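Local coordinates for iron-regulated outer membrane protein (Neisseria meningitidis, PDB 4B7O) that probably carries iron across the outer membrane as a TonB-dependent transporter, a beta-barrel with a plug domain in its bore, at residues Met112-Tyr125 and Ala158-Thr171. Sequence-based numbering, arbitrary orientation.
Sequences MGQNSVDIKVDNAY and AGIGATNGAIIAKT
Gly-159 and Ile-160 meet the hydroxyl of Tyr-125 over the Lys-120 face of a parallel strand pair in the plug domain of this TonB-dependent transporter. Ile-160 N donates to Tyr-125 OH at 3.2 Å. Lys-120 CE lies 3.7 Å above one face of the Tyr-125 ring, offset toward the rim. The loop then passes Asp-118, whose OD1 forms a salt bridge with Arg-509 of the barrel. Arg-509 also binds Gly-161 O.

Further on, Asn-164 crosses Met-112 at about a right angle. Its OD1 lies 3.6 Å from Met-112 CG and bonds Gln-560 of the barrel. A water sits 2.6 Å from both Ser-116 O and Asn-164 O and can bridge them.

Strand 166-171 follows, 13° from strand 118-121. It lies between that strand and strand 144-150 in a mixed sheet. Ile-167 N donates to Asp-118 O, and Ile-167 O receives Lys-120 N at 2.7 Å. Ala-166 and Ile-168 share a face with Lys-120. With CE anti to CB (chi3 -176°), the Lys-120 chain stays extended and runs alongside Ile-168, pointing the same way, CD to CD1 3.6 Å. Ile-167 and Ala-169 pack on the other face beside Ile-119 and Val-121. Ala-169 N bonds Lys-120 O, and Ala-169 O accepts Asp-122 N.

At the far end, the Asp-122 carboxylate takes two bonds from Thr-171, whose OG1 is also hydrogen-bonded to Lys-254 NZ of the barrel. Thr-171 N reaches OD1 of Asp-122 on the syn side, 31° out of the carboxylate plane. Thr-171 OG1 donates to the syn lone pair of Asp-122 OD2 at 2.6 Å.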
# COMPACT_ATOMS: atom_id res chain seq x y z
N MET A 112 -7.24 -8.13 -3.38
CA MET A 112 -7.68 -6.88 -4.00
C MET A 112 -6.47 -6.04 -4.15
O MET A 112 -5.59 -6.07 -3.27
CB MET A 112 -8.71 -6.18 -3.17
CG MET A 112 -9.96 -6.99 -2.92
SD MET A 112 -10.87 -7.34 -4.44
CE MET A 112 -11.46 -5.73 -4.88
N GLY A 113 -6.37 -5.35 -5.29
CA GLY A 113 -5.12 -4.64 -5.62
C GLY A 113 -5.10 -3.16 -5.20
O GLY A 113 -6.07 -2.66 -4.58
N GLN A 114 -4.04 -2.44 -5.58
CA GLN A 114 -3.90 -1.03 -5.11
C GLN A 114 -4.91 -0.05 -5.70
O GLN A 114 -5.01 1.08 -5.24
CB GLN A 114 -2.52 -0.51 -5.34
CG GLN A 114 -1.54 -1.07 -4.35
CD GLN A 114 -0.11 -0.99 -4.86
OE1 GLN A 114 0.25 -1.58 -5.91
NE2 GLN A 114 0.73 -0.27 -4.12
N ASN A 115 -5.66 -0.47 -6.70
CA ASN A 115 -6.80 0.30 -7.08
C ASN A 115 -7.80 0.46 -5.89
O ASN A 115 -8.53 1.44 -5.84
CB ASN A 115 -7.46 -0.30 -8.31
CG ASN A 115 -8.82 0.30 -8.58
OD1 ASN A 115 -8.94 1.40 -9.12
ND2 ASN A 115 -9.87 -0.42 -8.21
N SER A 116 -7.80 -0.43 -4.92
CA SER A 116 -8.72 -0.24 -3.79
C SER A 116 -8.00 -0.21 -2.46
O SER A 116 -8.60 0.19 -1.46
CB SER A 116 -9.81 -1.34 -3.71
OG SER A 116 -9.64 -2.34 -4.70
N VAL A 117 -6.76 -0.70 -2.40
CA VAL A 117 -6.09 -0.63 -1.10
C VAL A 117 -5.07 0.47 -1.03
O VAL A 117 -4.20 0.56 -1.86
CB VAL A 117 -5.65 -2.01 -0.58
CG1 VAL A 117 -5.69 -3.05 -1.68
CG2 VAL A 117 -4.34 -2.02 0.23
N ASP A 118 -5.21 1.35 -0.05
CA ASP A 118 -4.31 2.49 0.08
C ASP A 118 -3.10 2.09 0.86
O ASP A 118 -3.09 1.04 1.49
CB ASP A 118 -5.04 3.63 0.75
CG ASP A 118 -6.21 4.13 -0.10
OD1 ASP A 118 -6.10 4.20 -1.36
OD2 ASP A 118 -7.27 4.40 0.49
N ILE A 119 -2.06 2.92 0.81
CA ILE A 119 -0.94 2.80 1.68
C ILE A 119 -0.90 4.11 2.36
O ILE A 119 -0.74 5.12 1.70
CB ILE A 119 0.40 2.67 0.90
CG1 ILE A 119 0.36 1.46 -0.03
CG2 ILE A 119 1.57 2.56 1.88
CD1 ILE A 119 1.76 1.10 -0.46
N LYS A 120 -1.05 4.13 3.67
CA LYS A 120 -1.24 5.39 4.34
C LYS A 120 -0.01 5.61 5.14
O LYS A 120 0.40 4.72 5.92
CB LYS A 120 -2.44 5.34 5.28
CG LYS A 120 -3.72 4.86 4.61
CD LYS A 120 -4.92 5.25 5.49
CE LYS A 120 -6.21 4.69 4.91
NZ LYS A 120 -7.47 5.32 5.43
N VAL A 121 0.61 6.77 4.97
CA VAL A 121 1.72 7.04 5.85
C VAL A 121 1.49 8.34 6.51
O VAL A 121 1.18 9.31 5.84
CB VAL A 121 3.15 6.85 5.20
CG1 VAL A 121 3.08 6.35 3.76
CG2 VAL A 121 4.07 8.07 5.40
N ASP A 122 1.62 8.35 7.83
CA ASP A 122 1.16 9.43 8.69
C ASP A 122 -0.25 9.96 8.37
O ASP A 122 -0.54 11.15 8.54
CB ASP A 122 2.19 10.53 8.69
CG ASP A 122 3.48 10.09 9.32
OD1 ASP A 122 3.43 9.34 10.32
OD2 ASP A 122 4.55 10.48 8.82
N ASN A 123 -1.12 9.07 7.92
CA ASN A 123 -2.46 9.47 7.60
C ASN A 123 -2.58 10.41 6.37
O ASN A 123 -3.41 11.31 6.35
CB ASN A 123 -3.14 10.13 8.82
CG ASN A 123 -4.65 9.89 8.82
OD1 ASN A 123 -5.11 8.85 8.35
ND2 ASN A 123 -5.42 10.85 9.32
N ALA A 124 -1.74 10.21 5.36
CA ALA A 124 -1.87 10.89 4.11
C ALA A 124 -1.69 9.87 3.01
O ALA A 124 -0.77 9.08 3.05
CB ALA A 124 -0.81 11.96 4.00
N TYR A 125 -2.54 9.93 2.00
CA TYR A 125 -2.50 8.95 0.96
C TYR A 125 -3.33 9.49 -0.21
O TYR A 125 -4.25 10.27 -0.05
CB TYR A 125 -3.12 7.63 1.47
CG TYR A 125 -4.52 7.81 2.14
CD1 TYR A 125 -4.63 8.09 3.49
CD2 TYR A 125 -5.68 7.67 1.42
CE1 TYR A 125 -5.87 8.27 4.11
CE2 TYR A 125 -6.93 7.82 2.03
CZ TYR A 125 -7.00 8.12 3.38
OH TYR A 125 -8.21 8.26 3.97
N ALA A 158 -12.82 5.66 9.62
CA ALA A 158 -11.53 5.24 8.99
C ALA A 158 -10.90 6.29 8.03
O ALA A 158 -9.68 6.47 8.01
CB ALA A 158 -11.71 3.92 8.25
N GLY A 159 -11.72 6.94 7.23
CA GLY A 159 -11.23 7.93 6.28
C GLY A 159 -11.93 7.75 4.97
O GLY A 159 -12.94 7.07 4.88
N ILE A 160 -11.36 8.32 3.93
CA ILE A 160 -11.98 8.31 2.62
C ILE A 160 -11.65 7.01 1.93
O ILE A 160 -10.55 6.53 2.02
CB ILE A 160 -11.35 9.45 1.77
CG1 ILE A 160 -11.24 10.69 2.64
CG2 ILE A 160 -12.11 9.63 0.43
CD1 ILE A 160 -10.90 11.96 1.91
N GLY A 161 -12.55 6.52 1.14
CA GLY A 161 -12.30 5.36 0.25
C GLY A 161 -11.99 4.03 0.92
O GLY A 161 -11.37 3.15 0.32
N ALA A 162 -12.44 3.84 2.15
CA ALA A 162 -12.03 2.67 2.89
C ALA A 162 -12.80 1.46 2.52
O ALA A 162 -13.47 0.95 3.39
CB ALA A 162 -12.19 2.92 4.36
N THR A 163 -12.72 1.01 1.25
CA THR A 163 -13.58 -0.07 0.74
C THR A 163 -12.96 -1.41 0.95
O THR A 163 -13.65 -2.39 1.15
CB THR A 163 -13.89 0.01 -0.79
OG1 THR A 163 -12.71 0.27 -1.57
CG2 THR A 163 -14.90 1.05 -1.04
N ASN A 164 -11.65 -1.46 0.78
CA ASN A 164 -10.88 -2.63 1.06
C ASN A 164 -9.85 -2.11 2.02
O ASN A 164 -9.96 -1.00 2.51
CB ASN A 164 -10.25 -3.17 -0.20
CG ASN A 164 -11.25 -3.88 -1.07
OD1 ASN A 164 -11.85 -4.90 -0.67
ND2 ASN A 164 -11.47 -3.36 -2.28
N GLY A 165 -8.85 -2.87 2.37
CA GLY A 165 -8.03 -2.28 3.42
C GLY A 165 -6.99 -1.21 3.06
O GLY A 165 -7.08 -0.49 2.03
N ALA A 166 -6.01 -1.10 3.94
CA ALA A 166 -4.99 -0.18 3.77
C ALA A 166 -3.75 -0.72 4.48
O ALA A 166 -3.87 -1.32 5.54
CB ALA A 166 -5.44 1.16 4.35
N ILE A 167 -2.54 -0.53 3.95
CA ILE A 167 -1.36 -0.66 4.76
C ILE A 167 -1.19 0.69 5.46
O ILE A 167 -1.34 1.73 4.84
CB ILE A 167 -0.16 -0.95 3.87
CG1 ILE A 167 -0.50 -2.01 2.83
CG2 ILE A 167 1.04 -1.35 4.70
CD1 ILE A 167 -0.32 -3.44 3.29
N ILE A 168 -0.85 0.71 6.73
CA ILE A 168 -0.85 1.96 7.48
C ILE A 168 0.49 2.08 8.09
O ILE A 168 0.91 1.18 8.80
CB ILE A 168 -1.88 1.90 8.60
CG1 ILE A 168 -3.27 1.79 8.04
CG2 ILE A 168 -1.76 3.07 9.59
CD1 ILE A 168 -4.00 3.09 8.16
N ALA A 169 1.19 3.15 7.83
CA ALA A 169 2.52 3.25 8.40
C ALA A 169 2.67 4.58 9.13
O ALA A 169 1.97 5.53 8.83
CB ALA A 169 3.56 3.09 7.31
N LYS A 170 3.51 4.62 10.16
CA LYS A 170 3.80 5.87 10.80
C LYS A 170 5.29 6.03 10.74
O LYS A 170 6.04 5.05 10.96
CB LYS A 170 3.37 5.92 12.25
CG LYS A 170 1.89 5.67 12.49
CD LYS A 170 1.66 5.75 13.99
CE LYS A 170 0.40 5.07 14.38
NZ LYS A 170 -0.66 6.11 14.37
N THR A 171 5.72 7.26 10.46
CA THR A 171 7.13 7.52 10.29
C THR A 171 7.80 7.50 11.67
O THR A 171 7.15 7.68 12.68
CB THR A 171 7.37 8.85 9.51
OG1 THR A 171 6.74 9.94 10.21
CG2 THR A 171 6.80 8.74 8.09
O HOH W 1 -9.65 0.92 0.77
O HOH W 2 -0.90 6.34 8.51